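Local atomic coordinates of DUF4785 domain-containing protein (Legionella pneumophila subsp. pneumophila, PDB entry 4KH9), a protein that is of unknown function but binds calcium and is built of three domains, two of them related to immunoglobulin-like E-set folds. Residues V43-L55 with Y151-E165. Residues are numbered along the deposited sequence; the frame is centred on the assembly and turned at random. Where two conformers were deposited one is given.
Sequences VRRSYGYKERISL and YMISVLDKFSITYLE
The carbonyl oxygen of Leu164 is gripped from two directions: Ser46 N donates to it at 2.9 Å, and a water bridges Leu164 O and Arg44 O, donating to both. The Ser46 N bond, returned by Leu164 N to Ser46 O, is a rung of an antiparallel beta ladder that changes sheets midway. Residues 44-46 form the edge strand beside 163-165 in the sheet of the central E-set domain, whereas 48-54 pair with 151-156 at the edge of an N-terminal-domain sheet, so both segments pass from one domain to the other, 43-55 directly through Tyr47 and 151-165 by way of a loop with a type I turn at Asp157-Ser160. At the crossing, Asp157 N bonds to Tyr47 O, and the Asp157 carboxylate turns away to Arg255 and the backbone of Leu67 and Ala68. Ser46 OG accepts from Gly48 N in an ST turn and also bonds to Ser256 O.

Tyr163 CB lies over the centre of the Tyr47 ring, 10° off the normal, a CH-pi contact; the two rings themselves meet obliquely, planes 39° apart. Arg45 also lies alongside Tyr163, its CD within 3.3 Å of Tyr163 CE1. A bend at chi3 (-77°) brings Arg45 NH1 to Glu165 OE1 at 3.0 Å, a salt bridge lying in the guanidinium plane but reaching the carboxylate from above its own plane.

Along 48-54, Val155 CB sits over one face of the Tyr49 ring, offset toward the rim, while Tyr49 OH bonds to Ser65 N. Glu51 OE1 forms a salt bridge with Arg254 of the central domain. Farther on, Ile53 CG1 packs against Ile153 CG1 at 3.6 Å, and Leu55 CD1 approaches Tyr151 OH equally closely.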
loop_
_atom_site.group_PDB
_atom_site.type_symbol
_atom_site.label_atom_id
_atom_site.label_comp_id
_atom_site.label_asym_id
_atom_site.label_seq_id
_atom_site.Cartn_x
_atom_site.Cartn_y
_atom_site.Cartn_z
ATOM N N VAL A 43 7.804 -5.612 1.567
ATOM C CA VAL A 43 8.455 -5.497 2.890
ATOM C C VAL A 43 8.683 -3.995 3.160
ATOM O O VAL A 43 9.122 -3.270 2.276
ATOM C CB VAL A 43 9.783 -6.319 3.006
ATOM C CG1 VAL A 43 10.525 -6.038 4.322
ATOM C CG2 VAL A 43 9.522 -7.812 2.864
ATOM N N ARG A 44 8.315 -3.541 4.343
ATOM C CA ARG A 44 8.452 -2.165 4.740
ATOM C C ARG A 44 8.931 -2.094 6.185
ATOM O O ARG A 44 8.360 -2.760 7.045
ATOM C CB ARG A 44 7.111 -1.410 4.566
ATOM C CG ARG A 44 6.853 -0.893 3.161
ATOM C CD ARG A 44 7.789 0.250 2.807
ATOM N NE ARG A 44 7.674 0.669 1.413
ATOM C CZ ARG A 44 8.431 0.200 0.428
ATOM N NH1 ARG A 44 9.364 -0.712 0.674
ATOM N NH2 ARG A 44 8.269 0.646 -0.810
ATOM N N ARG A 45 9.981 -1.294 6.441
ATOM C CA ARG A 45 10.454 -1.059 7.793
ATOM C C ARG A 45 10.107 0.382 8.255
ATOM O O ARG A 45 10.125 1.311 7.462
ATOM C CB ARG A 45 11.938 -1.322 7.911
ATOM C CG ARG A 45 12.270 -2.819 7.778
ATOM C CD ARG A 45 13.769 -3.111 7.910
ATOM N NE ARG A 45 14.535 -2.775 6.718
ATOM C CZ ARG A 45 14.724 -3.600 5.697
ATOM N NH1 ARG A 45 14.195 -4.819 5.714
ATOM N NH2 ARG A 45 15.434 -3.210 4.643
ATOM N N SER A 46 9.790 0.530 9.533
ATOM C CA SER A 46 9.453 1.790 10.209
ATOM C C SER A 46 10.349 1.966 11.410
ATOM O O SER A 46 10.541 1.022 12.192
ATOM C CB SER A 46 7.990 1.772 10.659
ATOM O OG SER A 46 7.695 2.844 11.557
ATOM N N TYR A 47 10.856 3.169 11.581
ATOM C CA TYR A 47 11.721 3.577 12.679
ATOM C C TYR A 47 10.989 4.622 13.525
ATOM O O TYR A 47 11.596 5.519 14.086
ATOM C CB TYR A 47 13.061 4.142 12.118
ATOM C CG TYR A 47 13.911 3.108 11.399
ATOM C CD1 TYR A 47 13.604 2.700 10.101
ATOM C CD2 TYR A 47 15.053 2.584 11.994
ATOM C CE1 TYR A 47 14.370 1.731 9.446
ATOM C CE2 TYR A 47 15.820 1.615 11.355
ATOM C CZ TYR A 47 15.488 1.209 10.074
ATOM O OH TYR A 47 16.259 0.266 9.450
ATOM N N GLY A 48 9.682 4.549 13.549
ATOM C CA GLY A 48 8.893 5.501 14.315
ATOM C C GLY A 48 7.470 5.042 14.414
ATOM O O GLY A 48 7.171 3.855 14.187
ATOM N N TYR A 49 6.603 5.955 14.787
ATOM C CA TYR A 49 5.185 5.650 14.904
ATOM C C TYR A 49 4.355 6.896 14.592
ATOM O O TYR A 49 4.874 8.023 14.569
ATOM C CB TYR A 49 4.824 5.077 16.296
ATOM C CG TYR A 49 4.950 6.073 17.444
ATOM C CD1 TYR A 49 6.160 6.246 18.117
ATOM C CD2 TYR A 49 3.842 6.796 17.892
ATOM C CE1 TYR A 49 6.268 7.118 19.202
ATOM C CE2 TYR A 49 3.949 7.702 18.946
ATOM C CZ TYR A 49 5.165 7.850 19.604
ATOM O OH TYR A 49 5.262 8.689 20.687
ATOM N N LYS A 50 3.045 6.674 14.371
ATOM C CA LYS A 50 2.080 7.737 14.100
ATOM C C LYS A 50 0.854 7.456 14.879
ATOM O O LYS A 50 0.479 6.287 14.981
ATOM C CB LYS A 50 1.726 7.867 12.590
ATOM C CG LYS A 50 2.842 8.371 11.695
ATOM C CD LYS A 50 2.383 8.501 10.250
ATOM C CE LYS A 50 3.479 9.057 9.375
ATOM N NZ LYS A 50 3.146 8.930 7.932
ATOM N N GLU A 51 0.232 8.491 15.464
ATOM C CA GLU A 51 -1.037 8.303 16.158
ATOM C C GLU A 51 -1.903 9.540 16.084
ATOM O O GLU A 51 -1.403 10.661 15.971
ATOM C CB GLU A 51 -0.863 7.903 17.628
ATOM C CG GLU A 51 -0.187 8.943 18.528
ATOM C CD GLU A 51 -0.076 8.507 19.975
ATOM O OE1 GLU A 51 -0.809 7.576 20.381
ATOM O OE2 GLU A 51 0.713 9.129 20.719
ATOM N N ARG A 52 -3.217 9.316 16.189
ATOM C CA ARG A 52 -4.220 10.359 16.253
ATOM C C ARG A 52 -4.460 10.627 17.693
ATOM O O ARG A 52 -4.603 9.695 18.466
ATOM C CB ARG A 52 -5.518 9.927 15.530
ATOM C CG ARG A 52 -5.318 9.667 14.052
ATOM C CD ARG A 52 -6.624 9.573 13.310
ATOM N NE ARG A 52 -6.418 9.825 11.884
ATOM C CZ ARG A 52 -7.397 9.976 10.999
ATOM N NH1 ARG A 52 -8.666 9.896 11.381
ATOM N NH2 ARG A 52 -7.115 10.210 9.724
ATOM N N ILE A 53 -4.470 11.882 18.078
ATOM C CA ILE A 53 -4.694 12.287 19.457
ATOM C C ILE A 53 -5.757 13.401 19.486
ATOM O O ILE A 53 -5.896 14.152 18.522
ATOM C CB ILE A 53 -3.387 12.737 20.188
ATOM C CG1 ILE A 53 -2.847 14.049 19.619
ATOM C CG2 ILE A 53 -2.302 11.639 20.212
ATOM C CD1 ILE A 53 -2.234 14.844 20.562
ATOM N N SER A 54 -6.473 13.516 20.597
ATOM C CA SER A 54 -7.478 14.554 20.739
ATOM C C SER A 54 -6.924 15.722 21.506
ATOM O O SER A 54 -5.910 15.595 22.184
ATOM C CB SER A 54 -8.710 14.000 21.452
ATOM O OG SER A 54 -8.395 13.724 22.806
ATOM N N LEU A 55 -7.627 16.849 21.446
ATOM C CA LEU A 55 -7.311 18.036 22.220
ATOM C C LEU A 55 -7.406 17.708 23.738
ATOM O O LEU A 55 -6.571 18.163 24.500
ATOM C CB LEU A 55 -8.281 19.150 21.807
ATOM C CG LEU A 55 -8.045 20.531 22.378
ATOM C CD1 LEU A 55 -6.640 21.089 22.008
ATOM C CD2 LEU A 55 -9.136 21.468 21.934
ATOM N N TYR A 151 -5.445 15.771 16.260
ATOM C CA TYR A 151 -4.135 15.952 15.641
ATOM C C TYR A 151 -3.499 14.649 15.318
ATOM O O TYR A 151 -3.757 13.667 15.997
ATOM C CB TYR A 151 -3.179 16.711 16.627
ATOM C CG TYR A 151 -3.795 17.971 17.187
ATOM C CD1 TYR A 151 -4.744 17.912 18.211
ATOM C CD2 TYR A 151 -3.538 19.213 16.605
ATOM C CE1 TYR A 151 -5.408 19.058 18.653
ATOM C CE2 TYR A 151 -4.197 20.366 17.044
ATOM C CZ TYR A 151 -5.134 20.279 18.065
ATOM O OH TYR A 151 -5.834 21.381 18.486
HETATM N N MSE A 152 -2.655 14.655 14.296
HETATM C CA MSE A 152 -1.820 13.526 13.927
HETATM C C MSE A 152 -0.441 13.796 14.473
HETATM O O MSE A 152 0.141 14.842 14.175
HETATM C CB MSE A 152 -1.783 13.295 12.402
HETATM C CG MSE A 152 -0.925 12.080 11.994
HETATM SE SE MSE A 152 -1.656 10.368 12.557
HETATM C CE MSE A 152 -3.058 10.206 11.204
ATOM N N ILE A 153 0.051 12.907 15.324
ATOM C CA ILE A 153 1.395 12.996 15.877
ATOM C C ILE A 153 2.223 11.983 15.139
ATOM O O ILE A 153 1.861 10.808 15.112
ATOM C CB ILE A 153 1.480 12.781 17.414
ATOM C CG1 ILE A 153 0.457 13.623 18.200
ATOM C CG2 ILE A 153 2.940 12.998 17.931
ATOM C CD1 ILE A 153 0.542 15.088 18.096
ATOM N N SER A 154 3.327 12.415 14.575
ATOM C CA SER A 154 4.252 11.532 13.889
ATOM C C SER A 154 5.624 11.634 14.561
ATOM O O SER A 154 6.137 12.735 14.766
ATOM C CB SER A 154 4.327 11.880 12.412
ATOM O OG SER A 154 5.226 11.011 11.755
ATOM N N VAL A 155 6.166 10.502 14.977
ATOM C CA VAL A 155 7.468 10.450 15.633
ATOM C C VAL A 155 8.390 9.597 14.803
ATOM O O VAL A 155 8.144 8.412 14.665
ATOM C CB VAL A 155 7.385 9.928 17.103
ATOM C CG1 VAL A 155 8.773 9.868 17.752
ATOM C CG2 VAL A 155 6.421 10.780 17.956
ATOM N N LEU A 156 9.452 10.196 14.267
ATOM C CA LEU A 156 10.503 9.499 13.566
ATOM C C LEU A 156 11.683 9.387 14.533
ATOM O O LEU A 156 12.326 10.388 14.865
ATOM C CB LEU A 156 10.889 10.163 12.241
ATOM C CG LEU A 156 12.132 9.566 11.537
ATOM C CD1 LEU A 156 11.857 8.152 11.023
ATOM C CD2 LEU A 156 12.638 10.493 10.438
ATOM N N ASP A 157 11.952 8.170 14.995
ATOM C CA ASP A 157 13.056 7.902 15.920
ATOM C C ASP A 157 14.268 7.611 15.030
ATOM O O ASP A 157 14.752 6.483 14.920
ATOM C CB ASP A 157 12.654 6.735 16.860
ATOM C CG ASP A 157 13.382 6.692 18.199
ATOM O OD1 ASP A 157 14.257 7.576 18.445
ATOM O OD2 ASP A 157 13.071 5.802 19.004
ATOM N N LYS A 158 14.672 8.660 14.321
ATOM C CA LYS A 158 15.670 8.719 13.274
ATOM C C LYS A 158 16.963 7.958 13.620
ATOM O O LYS A 158 17.532 7.303 12.735
ATOM C CB LYS A 158 16.008 10.217 12.986
ATOM C CG LYS A 158 16.807 10.443 11.715
ATOM C CD LYS A 158 17.009 11.916 11.373
ATOM C CE LYS A 158 17.719 12.029 10.054
ATOM N NZ LYS A 158 17.721 13.420 9.526
ATOM N N PHE A 159 17.436 8.048 14.873
ATOM C CA PHE A 159 18.724 7.438 15.148
ATOM C C PHE A 159 18.600 6.161 16.001
ATOM O O PHE A 159 19.617 5.631 16.466
ATOM C CB PHE A 159 19.660 8.481 15.792
ATOM C CG PHE A 159 19.939 9.607 14.823
ATOM C CD1 PHE A 159 20.799 9.420 13.734
ATOM C CD2 PHE A 159 19.368 10.863 15.007
ATOM C CE1 PHE A 159 21.062 10.459 12.850
ATOM C CE2 PHE A 159 19.631 11.901 14.115
ATOM C CZ PHE A 159 20.477 11.694 13.040
ATOM N N SER A 160 17.377 5.622 16.115
ATOM C CA SER A 160 17.121 4.342 16.772
ATOM C C SER A 160 17.457 3.176 15.857
ATOM O O SER A 160 17.262 3.273 14.641
ATOM C CB SER A 160 15.658 4.244 17.186
ATOM O OG SER A 160 15.436 2.985 17.798
ATOM N N ILE A 161 17.956 2.073 16.430
ATOM C CA ILE A 161 18.261 0.865 15.640
ATOM C C ILE A 161 17.049 -0.113 15.778
ATOM O O ILE A 161 17.087 -1.213 15.242
ATOM C CB ILE A 161 19.624 0.217 16.033
ATOM C CG1 ILE A 161 19.619 -0.258 17.511
ATOM C CG2 ILE A 161 20.787 1.214 15.766
ATOM C CD1 ILE A 161 20.752 -1.282 17.931
ATOM N N THR A 162 15.979 0.315 16.475
ATOM C CA THR A 162 14.754 -0.482 16.668
ATOM C C THR A 162 13.769 -0.143 15.560
ATOM O O THR A 162 13.395 1.026 15.385
ATOM C CB THR A 162 14.121 -0.293 18.056
ATOM O OG1 THR A 162 15.027 -0.745 19.047
ATOM C CG2 THR A 162 12.805 -1.093 18.213
ATOM N N TYR A 163 13.372 -1.169 14.782
ATOM C CA TYR A 163 12.433 -0.950 13.703
ATOM C C TYR A 163 11.355 -2.016 13.685
ATOM O O TYR A 163 11.527 -3.106 14.247
ATOM C CB TYR A 163 13.147 -0.902 12.340
ATOM C CG TYR A 163 13.918 -2.155 12.001
ATOM C CD1 TYR A 163 13.301 -3.221 11.345
ATOM C CD2 TYR A 163 15.280 -2.265 12.295
ATOM C CE1 TYR A 163 14.018 -4.359 10.985
ATOM C CE2 TYR A 163 16.001 -3.411 11.957
ATOM C CZ TYR A 163 15.367 -4.448 11.284
ATOM O OH TYR A 163 16.058 -5.575 10.923
ATOM N N LEU A 164 10.245 -1.682 13.040
ATOM C CA LEU A 164 9.123 -2.583 12.821
ATOM C C LEU A 164 9.155 -3.005 11.390
ATOM O O LEU A 164 9.230 -2.139 10.517
ATOM C CB LEU A 164 7.788 -1.903 13.160
ATOM C CG LEU A 164 6.532 -2.769 13.008
ATOM C CD1 LEU A 164 6.466 -3.834 14.097
ATOM C CD2 LEU A 164 5.295 -1.925 13.010
ATOM N N GLU A 165 9.121 -4.315 11.123
ATOM C CA GLU A 165 9.089 -4.804 9.740
ATOM C C GLU A 165 7.703 -5.443 9.450
ATOM O O GLU A 165 7.235 -6.235 10.236
ATOM C CB GLU A 165 10.237 -5.782 9.475
ATOM C CG GLU A 165 10.296 -6.192 8.014
ATOM C CD GLU A 165 11.513 -7.015 7.642
ATOM O OE1 GLU A 165 12.632 -6.460 7.702
ATOM O OE2 GLU A 165 11.348 -8.194 7.249
HETATM O O HOH W 1 7.019 -1.195 8.919
#